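Side-chain contacts in nematode fatty acid retinoid binding protein (Necator americanus, PDB 4XCP), which probably serves as a secreted carrier of fatty acids and retinol, and here holds two molecules of palmitic acid inside an all-helical fold: residues I104-G109 and K130-L135; A112-G117 and D123-S128. All blocks are in the same frame, centred on the assembly; numbering follows the deposited sequence.

Interaction 1: residues I104-G109 and K130-L135; sequences IEIARG and KEVLKL. With PLM (palmitic acid), chain C.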
ATOM      1  N   ILE A 104      -3.056   3.469   4.753  1.00 23.05           N
ATOM      2  CA  ILE A 104      -3.434   3.321   3.348  1.00 23.26           C
ATOM      3  C   ILE A 104      -3.376   4.663   2.634  1.00 26.83           C
ATOM      4  O   ILE A 104      -2.851   4.729   1.533  1.00 26.99           O
ATOM      5  CB  ILE A 104      -4.789   2.597   3.207  1.00 26.75           C
ATOM      6  CG1 ILE A 104      -4.581   1.077   3.434  1.00 27.12           C
ATOM      7  CG2 ILE A 104      -5.432   2.880   1.812  1.00 27.70           C
ATOM      8  CD1 ILE A 104      -5.843   0.295   3.808  1.00 33.13           C
ATOM      9  N   GLU A 105      -3.861   5.730   3.274  1.00 24.50           N
ATOM     10  CA  GLU A 105      -3.814   7.094   2.728  1.00 24.99           C
ATOM     11  C   GLU A 105      -2.343   7.508   2.458  1.00 27.78           C
ATOM     12  O   GLU A 105      -2.048   8.080   1.406  1.00 26.96           O
ATOM     13  CB  GLU A 105      -4.485   8.075   3.710  1.00 27.01           C
ATOM     14  CG  GLU A 105      -4.579   9.507   3.217  1.00 39.61           C
ATOM     15  CD  GLU A 105      -4.820  10.508   4.327  1.00 65.70           C
ATOM     16  OE1 GLU A 105      -5.987  10.662   4.752  1.00 60.87           O
ATOM     17  OE2 GLU A 105      -3.833  11.125   4.789  1.00 69.03           O
ATOM     18  N   ILE A 106      -1.428   7.179   3.402  1.00 22.84           N
ATOM     19  CA  ILE A 106       0.003   7.492   3.297  1.00 21.44           C
ATOM     20  C   ILE A 106       0.637   6.694   2.142  1.00 25.27           C
ATOM     21  O   ILE A 106       1.350   7.270   1.303  1.00 23.56           O
ATOM     22  CB  ILE A 106       0.713   7.294   4.657  1.00 23.22           C
ATOM     23  CG1 ILE A 106       0.295   8.404   5.651  1.00 22.80           C
ATOM     24  CG2 ILE A 106       2.240   7.232   4.481  1.00 24.03           C
ATOM     25  CD1 ILE A 106       0.683   8.182   7.132  1.00 26.72           C
ATOM     26  N   ALA A 107       0.318   5.384   2.076  1.00 21.81           N
ATOM     27  CA  ALA A 107       0.814   4.497   1.035  1.00 21.58           C
ATOM     28  C   ALA A 107       0.327   4.939  -0.357  1.00 27.93           C
ATOM     29  O   ALA A 107       1.098   4.865  -1.310  1.00 28.74           O
ATOM     30  CB  ALA A 107       0.411   3.054   1.323  1.00 21.43           C
ATOM     31  N   ARG A 108      -0.916   5.456  -0.455  1.00 24.95           N
ATOM     32  CA  ARG A 108      -1.500   5.923  -1.710  1.00 25.15           C
ATOM     33  C   ARG A 108      -0.827   7.206  -2.236  1.00 29.41           C
ATOM     34  O   ARG A 108      -0.695   7.368  -3.444  1.00 29.14           O
ATOM     35  CB  ARG A 108      -3.030   6.065  -1.603  1.00 26.76           C
ATOM     36  CG  ARG A 108      -3.731   4.704  -1.458  1.00 40.41           C
ATOM     37  CD  ARG A 108      -5.036   4.618  -2.213  1.00 53.93           C
ATOM     38  NE  ARG A 108      -6.198   4.998  -1.410  1.00 54.28           N
ATOM     39  CZ  ARG A 108      -7.156   4.157  -1.023  1.00 58.09           C
ATOM     40  NH1 ARG A 108      -7.075   2.863  -1.313  1.00 41.06           N
ATOM     41  NH2 ARG A 108      -8.185   4.596  -0.319  1.00 39.34           N
ATOM     42  N   GLY A 109      -0.407   8.087  -1.327  1.00 26.13           N
ATOM     43  CA  GLY A 109       0.339   9.295  -1.662  1.00 26.06           C
ATOM     44  C   GLY A 109       1.706   8.928  -2.224  1.00 29.64           C
ATOM     45  O   GLY A 109       2.169   9.554  -3.175  1.00 29.25           O
ATOM     46  N   LYS A 130       8.405   5.977   8.890  1.00 20.80           N
ATOM     47  CA  LYS A 130       8.591   6.568  10.212  1.00 20.76           C
ATOM     48  C   LYS A 130       7.245   7.035  10.782  1.00 22.48           C
ATOM     49  O   LYS A 130       6.938   6.708  11.931  1.00 22.71           O
ATOM     50  CB  LYS A 130       9.622   7.721  10.153  1.00 23.91           C
ATOM     51  CG  LYS A 130      10.150   8.152  11.521  1.00 44.04           C
ATOM     52  CD  LYS A 130      11.182   9.270  11.377  1.00 59.29           C
ATOM     53  CE  LYS A 130      11.603   9.876  12.697  1.00 76.57           C
ATOM     54  NZ  LYS A 130      12.405   8.937  13.530  1.00 86.05           N
ATOM     55  N   GLU A 131       6.419   7.717   9.960  1.00 18.77           N
ATOM     56  CA  GLU A 131       5.083   8.157  10.365  1.00 18.36           C
ATOM     57  C   GLU A 131       4.127   6.986  10.634  1.00 21.72           C
ATOM     58  O   GLU A 131       3.417   7.013  11.628  1.00 21.57           O
ATOM     59  CB  GLU A 131       4.459   9.123   9.342  1.00 19.40           C
ATOM     60  CG  GLU A 131       3.162   9.784   9.826  1.00 21.57           C
ATOM     61  CD  GLU A 131       3.143  10.385  11.225  1.00 28.04           C
ATOM     62  OE1 GLU A 131       4.219  10.744  11.760  1.00 22.92           O
ATOM     63  OE2 GLU A 131       2.034  10.477  11.799  1.00 25.93           O
ATOM     64  N   VAL A 132       4.078   5.996   9.727  1.00 18.00           N
ATOM     65  CA  VAL A 132       3.224   4.810   9.860  1.00 17.01           C
ATOM     66  C   VAL A 132       3.614   4.053  11.163  1.00 20.86           C
ATOM     67  O   VAL A 132       2.740   3.695  11.951  1.00 19.56           O
ATOM     68  CB  VAL A 132       3.294   3.924   8.574  1.00 19.50           C
ATOM     69  CG1 VAL A 132       2.673   2.549   8.807  1.00 19.35           C
ATOM     70  CG2 VAL A 132       2.613   4.623   7.390  1.00 18.29           C
ATOM     71  N   LEU A 133       4.922   3.855  11.392  1.00 18.55           N
ATOM     72  CA  LEU A 133       5.407   3.214  12.608  1.00 20.04           C
ATOM     73  C   LEU A 133       4.985   4.004  13.856  1.00 25.08           C
ATOM     74  O   LEU A 133       4.472   3.408  14.793  1.00 25.13           O
ATOM     75  CB  LEU A 133       6.928   2.972  12.571  1.00 20.86           C
ATOM     76  CG  LEU A 133       7.567   2.403  13.857  1.00 28.04           C
ATOM     77  CD1 LEU A 133       7.023   1.007  14.201  1.00 28.99           C
ATOM     78  CD2 LEU A 133       9.079   2.400  13.759  1.00 31.09           C
ATOM     79  N   LYS A 134       5.150   5.329  13.837  1.00 22.61           N
ATOM     80  CA  LYS A 134       4.769   6.237  14.925  1.00 22.86           C
ATOM     81  C   LYS A 134       3.256   6.084  15.251  1.00 25.81           C
ATOM     82  O   LYS A 134       2.890   5.976  16.423  1.00 26.70           O
ATOM     83  CB  LYS A 134       5.102   7.692  14.520  1.00 25.05           C
ATOM     84  CG  LYS A 134       4.824   8.728  15.608  1.00 33.84           C
ATOM     85  CD  LYS A 134       5.314  10.118  15.231  1.00 38.52           C
ATOM     86  CE  LYS A 134       5.013  11.101  16.339  1.00 49.52           C
ATOM     87  NZ  LYS A 134       4.960  12.500  15.845  1.00 56.83           N
ATOM     88  N   LEU A 135       2.397   6.065  14.215  1.00 19.33           N
ATOM     89  CA  LEU A 135       0.962   5.873  14.393  1.00 18.17           C
ATOM     90  C   LEU A 135       0.662   4.472  14.970  1.00 20.77           C
ATOM     91  O   LEU A 135      -0.242   4.321  15.787  1.00 21.17           O
ATOM     92  CB  LEU A 135       0.225   6.078  13.067  1.00 17.23           C
ATOM     93  CG  LEU A 135       0.275   7.494  12.501  1.00 22.32           C
ATOM     94  CD1 LEU A 135      -0.231   7.523  11.096  1.00 21.54           C
ATOM     95  CD2 LEU A 135      -0.471   8.480  13.388  1.00 25.63           C
TER
HETATM   96  C1  PLM C 202     -12.062   4.396  -0.811  1.00 94.38           C
HETATM   97  O1  PLM C 202     -12.736   3.881  -1.673  1.00 94.90           O
HETATM   98  O2  PLM C 202     -11.676   5.643  -0.853  1.00 93.36           O
HETATM   99  C2  PLM C 202     -11.593   3.660   0.410  1.00 94.97           C
HETATM  100  C3  PLM C 202     -11.614   2.139   0.281  1.00 95.27           C
HETATM  101  C4  PLM C 202     -10.899   1.436   1.418  1.00 96.18           C
HETATM  102  C5  PLM C 202      -9.390   1.333   1.243  1.00 97.01           C
HETATM  103  C6  PLM C 202      -8.942   0.262   0.259  1.00 97.09           C
HETATM  104  C7  PLM C 202      -7.490  -0.157   0.431  1.00 96.01           C
HETATM  105  C8  PLM C 202      -6.973  -1.121  -0.626  1.00 94.33           C
HETATM  106  C9  PLM C 202      -5.659  -0.707  -1.263  1.00 93.28           C
HETATM  107  CA  PLM C 202      -5.214  -1.611  -2.401  1.00 92.31           C
HETATM  108  CB  PLM C 202      -6.034  -1.480  -3.684  1.00 90.99           C
HETATM  109  CC  PLM C 202      -5.864  -0.162  -4.424  1.00 89.01           C
HETATM  110  CD  PLM C 202      -6.391  -0.212  -5.843  1.00 86.60           C
HETATM  111  CE  PLM C 202      -6.247   1.085  -6.641  1.00 84.38           C
HETATM  112  CF  PLM C 202      -5.647   0.914  -8.041  1.00 83.06           C
HETATM  113  CG  PLM C 202      -6.521   1.434  -9.158  1.00 81.30           C

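Interaction 2: residues A112-G117 and D123-S128; sequences ARYYTG and DDLKAS. With PLM (palmitic acid), chain B.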
ATOM      1  N   ALA A 112       0.982   7.498  -5.728  1.00 29.26           N
ATOM      2  CA  ALA A 112       0.669   8.618  -6.634  1.00 29.21           C
ATOM      3  C   ALA A 112       1.957   9.221  -7.224  1.00 34.30           C
ATOM      4  O   ALA A 112       1.983   9.592  -8.397  1.00 33.68           O
ATOM      5  CB  ALA A 112      -0.113   9.697  -5.890  1.00 29.84           C
ATOM      6  N   ARG A 113       3.034   9.258  -6.424  1.00 30.92           N
ATOM      7  CA  ARG A 113       4.320   9.805  -6.841  1.00 31.15           C
ATOM      8  C   ARG A 113       5.045   8.946  -7.896  1.00 35.51           C
ATOM      9  O   ARG A 113       5.836   9.497  -8.664  1.00 36.12           O
ATOM     10  CB  ARG A 113       5.196  10.090  -5.623  1.00 29.71           C
ATOM     11  CG  ARG A 113       4.650  11.252  -4.802  1.00 33.85           C
ATOM     12  CD  ARG A 113       5.665  11.749  -3.809  1.00 36.48           C
ATOM     13  NE  ARG A 113       6.841  12.285  -4.494  1.00 35.18           N
ATOM     14  CZ  ARG A 113       7.987  12.561  -3.889  1.00 50.01           C
ATOM     15  NH1 ARG A 113       8.121  12.370  -2.584  1.00 37.10           N
ATOM     16  NH2 ARG A 113       9.008  13.042  -4.584  1.00 40.28           N
ATOM     17  N   TYR A 114       4.767   7.623  -7.957  1.00 31.32           N
ATOM     18  CA  TYR A 114       5.357   6.724  -8.962  1.00 30.71           C
ATOM     19  C   TYR A 114       4.630   6.844 -10.313  1.00 40.50           C
ATOM     20  O   TYR A 114       5.186   6.450 -11.343  1.00 40.39           O
ATOM     21  CB  TYR A 114       5.351   5.256  -8.496  1.00 28.86           C
ATOM     22  CG  TYR A 114       6.420   4.925  -7.477  1.00 26.83           C
ATOM     23  CD1 TYR A 114       7.740   4.702  -7.866  1.00 27.32           C
ATOM     24  CD2 TYR A 114       6.117   4.845  -6.119  1.00 26.59           C
ATOM     25  CE1 TYR A 114       8.741   4.465  -6.924  1.00 24.17           C
ATOM     26  CE2 TYR A 114       7.099   4.539  -5.175  1.00 26.72           C
ATOM     27  CZ  TYR A 114       8.410   4.356  -5.581  1.00 28.93           C
ATOM     28  OH  TYR A 114       9.372   4.091  -4.641  1.00 29.81           O
ATOM     29  N   TYR A 115       3.380   7.356 -10.298  1.00 41.69           N
ATOM     30  CA  TYR A 115       2.543   7.543 -11.490  1.00 43.62           C
ATOM     31  C   TYR A 115       2.831   8.879 -12.120  1.00 53.37           C
ATOM     32  O   TYR A 115       2.984   8.960 -13.336  1.00 53.48           O
ATOM     33  CB  TYR A 115       1.064   7.506 -11.123  1.00 44.25           C
ATOM     34  CG  TYR A 115       0.482   6.134 -10.881  1.00 45.66           C
ATOM     35  CD1 TYR A 115       0.659   5.105 -11.806  1.00 47.19           C
ATOM     36  CD2 TYR A 115      -0.341   5.892  -9.786  1.00 46.46           C
ATOM     37  CE1 TYR A 115       0.080   3.851 -11.610  1.00 47.52           C
ATOM     38  CE2 TYR A 115      -0.951   4.655  -9.597  1.00 47.23           C
ATOM     39  CZ  TYR A 115      -0.734   3.636 -10.508  1.00 54.22           C
ATOM     40  OH  TYR A 115      -1.356   2.432 -10.315  1.00 56.91           O
ATOM     41  N   THR A 116       2.884   9.932 -11.293  1.00 54.21           N
ATOM     42  CA  THR A 116       3.169  11.290 -11.733  1.00 56.58           C
ATOM     43  C   THR A 116       4.705  11.476 -11.855  1.00 63.55           C
ATOM     44  O   THR A 116       5.463  10.489 -11.840  1.00 63.39           O
ATOM     45  CB  THR A 116       2.414  12.321 -10.843  1.00 70.05           C
ATOM     46  OG1 THR A 116       2.380  13.583 -11.510  1.00 76.22           O
ATOM     47  CG2 THR A 116       3.010  12.479  -9.438  1.00 68.63           C
ATOM     48  N   GLY A 117       5.131  12.728 -12.018  1.00 61.06           N
ATOM     49  CA  GLY A 117       6.540  13.075 -12.118  1.00 61.30           C
ATOM     50  C   GLY A 117       7.231  13.019 -10.769  1.00 63.38           C
ATOM     51  O   GLY A 117       6.596  13.242  -9.727  1.00 63.58           O
ATOM     52  N   ASP A 123      14.816   8.820   1.268  1.00 29.87           N
ATOM     53  CA  ASP A 123      14.512   9.636   2.455  1.00 29.74           C
ATOM     54  C   ASP A 123      13.006   9.925   2.589  1.00 31.51           C
ATOM     55  O   ASP A 123      12.507   9.964   3.711  1.00 31.32           O
ATOM     56  CB  ASP A 123      15.317  10.942   2.467  1.00 32.71           C
ATOM     57  CG  ASP A 123      16.769  10.794   2.902  1.00 44.93           C
ATOM     58  OD1 ASP A 123      17.178   9.657   3.259  1.00 44.76           O
ATOM     59  OD2 ASP A 123      17.499  11.811   2.882  1.00 51.87           O
ATOM     60  N   ASP A 124      12.289  10.082   1.450  1.00 25.97           N
ATOM     61  CA  ASP A 124      10.830  10.273   1.408  1.00 23.88           C
ATOM     62  C   ASP A 124      10.142   8.988   1.875  1.00 25.78           C
ATOM     63  O   ASP A 124       9.157   9.048   2.601  1.00 25.20           O
ATOM     64  CB  ASP A 124      10.348  10.568  -0.017  1.00 23.97           C
ATOM     65  CG  ASP A 124      10.706  11.934  -0.563  1.00 32.32           C
ATOM     66  OD1 ASP A 124      10.898  12.871   0.251  1.00 32.69           O
ATOM     67  OD2 ASP A 124      10.766  12.075  -1.806  1.00 30.91           O
ATOM     68  N   LEU A 125      10.649   7.832   1.431  1.00 20.82           N
ATOM     69  CA  LEU A 125      10.092   6.548   1.823  1.00 20.21           C
ATOM     70  C   LEU A 125      10.335   6.297   3.303  1.00 24.13           C
ATOM     71  O   LEU A 125       9.409   5.880   4.001  1.00 23.52           O
ATOM     72  CB  LEU A 125      10.627   5.402   0.960  1.00 19.81           C
ATOM     73  CG  LEU A 125      10.289   5.459  -0.543  1.00 23.45           C
ATOM     74  CD1 LEU A 125      11.116   4.458  -1.304  1.00 23.05           C
ATOM     75  CD2 LEU A 125       8.812   5.197  -0.802  1.00 23.04           C
ATOM     76  N   LYS A 126      11.554   6.625   3.797  1.00 22.13           N
ATOM     77  CA  LYS A 126      11.917   6.481   5.205  1.00 22.28           C
ATOM     78  C   LYS A 126      10.987   7.340   6.058  1.00 26.52           C
ATOM     79  O   LYS A 126      10.525   6.890   7.114  1.00 26.33           O
ATOM     80  CB  LYS A 126      13.379   6.907   5.434  1.00 26.54           C
ATOM     81  CG  LYS A 126      14.438   5.937   4.909  1.00 36.51           C
ATOM     82  CD  LYS A 126      15.826   6.400   5.338  1.00 43.64           C
ATOM     83  CE  LYS A 126      16.912   5.422   4.969  1.00 66.83           C
ATOM     84  NZ  LYS A 126      17.611   5.815   3.715  1.00 82.87           N
ATOM     85  N   ALA A 127      10.695   8.571   5.583  1.00 23.43           N
ATOM     86  CA  ALA A 127       9.801   9.508   6.267  1.00 24.09           C
ATOM     87  C   ALA A 127       8.374   8.949   6.324  1.00 24.76           C
ATOM     88  O   ALA A 127       7.763   9.038   7.389  1.00 22.28           O
ATOM     89  CB  ALA A 127       9.817  10.865   5.580  1.00 25.20           C
ATOM     90  N   SER A 128       7.876   8.303   5.229  1.00 20.21           N
ATOM     91  CA  SER A 128       6.526   7.713   5.255  1.00 19.96           C
ATOM     92  C   SER A 128       6.421   6.531   6.230  1.00 21.99           C
ATOM     93  O   SER A 128       5.434   6.438   6.949  1.00 20.76           O
ATOM     94  CB  SER A 128       6.031   7.316   3.862  1.00 23.21           C
ATOM     95  OG  SER A 128       6.784   6.260   3.295  1.00 35.11           O
TER
HETATM   96  C1  PLM B 201       3.620   1.422  -2.970  1.00 53.44           C
HETATM   97  O1  PLM B 201       3.048   0.399  -3.539  1.00 57.60           O
HETATM   98  O2  PLM B 201       3.330   1.807  -1.847  1.00 55.61           O
HETATM   99  C2  PLM B 201       4.677   2.074  -3.814  1.00 46.98           C
HETATM  100  C3  PLM B 201       4.880   1.502  -5.214  1.00 43.07           C
HETATM  101  C4  PLM B 201       3.902   2.029  -6.244  1.00 41.00           C
HETATM  102  C5  PLM B 201       4.090   1.456  -7.632  1.00 38.87           C
HETATM  103  C6  PLM B 201       3.253   2.123  -8.714  1.00 39.01           C
HETATM  104  C7  PLM B 201       2.221   1.228  -9.386  1.00 38.20           C
HETATM  105  C8  PLM B 201       1.014   0.963  -8.528  1.00 37.63           C
HETATM  106  C9  PLM B 201       0.026   0.011  -9.107  1.00 37.04           C
HETATM  107  CA  PLM B 201      -0.496  -0.996  -8.121  1.00 39.44           C
HETATM  108  CB  PLM B 201      -1.820  -0.692  -7.458  1.00 42.30           C
HETATM  109  CC  PLM B 201      -2.360  -1.835  -6.580  1.00 44.30           C
HETATM  110  CD  PLM B 201      -1.689  -2.025  -5.205  1.00 44.97           C
HETATM  111  CE  PLM B 201      -0.292  -2.651  -5.227  1.00 43.88           C
HETATM  112  CF  PLM B 201       0.276  -2.996  -3.875  1.00 43.22           C
HETATM  113  CG  PLM B 201       0.964  -1.862  -3.145  1.00 42.05           C
HETATM  114  O   HOH W   1      11.529  14.181  -3.325  1.00 46.48           O

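Interaction 1: residues I104-G109 and K130-L135
Ile106 carries this contact, reaching from helix 94-115 to Glu131, Val132 and Leu135 of helix 122-138. At the start of 104-109, Ile104 is turned away from the second helix and serves the ligand side: Ile104 CD1 comes within 3.8 Å of C7 of the palmitic acid of chain C. The other branch, Ile104 CG2, lies over the centre of one face of the Arg108 guanidinium, 3.5 Å above the plane. Next comes Ile106, whose two branches share the work. Ile106 CG2, anti to the backbone N, meets Val132 CG2 at 3.9 Å, and the two side chains slide past each other in opposite directions. The longer branch runs extended (chi2 168°) and puts Ile106 CD1 4.0 Å from Glu131 CG, with the two side chains crossing at about a right angle, and 4.1 Å from Leu135 CD1. With Ser128, one turn earlier, these three residues occupy the i, i+3, i+4 and i+7 positions round Ile106, so that it fits as a knob into a hole. The two helices follow one another in the chain as a helical hairpin: their axes run antiparallel at 177°, 10.6 Å apart. Glu131 lends only its aliphatic stem to this apolar contact; the bend at chi2 turns its carboxylate aside and leaves CG as the atom that meets Ile106 CD1. Val132 and Leu135 also pack on Phe99, which continues the seam along helix 94-115. Arg108, two residues beyond Ile106, lies on the ligand side with Ile104. Bends at chi2 and chi3 lay its guanidinium alongside the fatty acyl chain, Arg108 NH1 being 3.5 Å from palmitic acid C7 and Arg108 NH2 3.6 Å from palmitic acid C2, while the same ligand is hydrogen-bonded to Thr60 N.

Interaction 2: residues A112-G117 and D123-S128
Tyr114 of helix 94-115 points its hydroxyl at the methyl end of Leu125 on helix 122-138, and on the way its flank lines the site of the palmitic acid of chain B. The contact with the lipid begins at Tyr114 CB, which lies 3.8 Å from C6 of the ligand. CG follows beside C4 and C5; Tyr114 CD2 is nearer, 3.6 Å from ligand C4, and Tyr114 CE2 passes ligand C2 at 3.7 Å, so successive atoms track the acyl chain toward its carboxyl end. At the tip, Tyr114 OH meets Leu125 CD1 at 3.8 Å, the two side chains coming from opposite directions. Phe16, its ring steeply inclined to that of Tyr114, and Pro120 also pack on the tyrosine, while Tyr115 lines the lipid farther along, stacked on Phe52. Nearer the surface, Arg113 and Asp124 join the same pair of helices just beside the turn of the helical hairpin. The arginine chain bends at chi3 (63°), and Arg113 NH1 forms a salt bridge with Asp124 OD2 at 2.8 Å. OD2 comes to the guanidinium edge but stands off its plane, in keeping with a weak, bent bond (N-H...O 147°), and the two flat groups are turned 58° against each other. A water in the guanidinium plane adds a second path, accepting from Arg113 NH2 at 3.0 Å and donating to Asp124 OD2 at 2.7 Å. Asp124 OD2 also accepts from Thr121 N, three residues earlier at the start of helix 122-138, as in one half of a capping box. With three donors converging on OD2, the carboxylate is probably stabilised in its charged form; the salt bridge and its water join the two helices, while the loop is held by Arg113 NH2 at Asn118 OD1 and by Asp124 OD2 at Thr121 N.

Both interactions join helix 94-115 to helix 122-138, and interaction 2, nested within the loop closed by interaction 1, lies nearer the hairpin turn. Their centres are 11 Å apart, and they touch where Ile106 packs on Ser128, so the seam runs on from one to the other. Interaction 1 is a surface contact, yet purely apolar between the helices; interaction 2 is partly buried and mixed, its Tyr114 and Leu125 covered while a hydrated ion pair lies at a less enclosed position. The segment of helix 94-115 in each also faces a different palmitic acid: in interaction 1 through residues outside the helix-helix contact, in interaction 2 through Tyr114 itself.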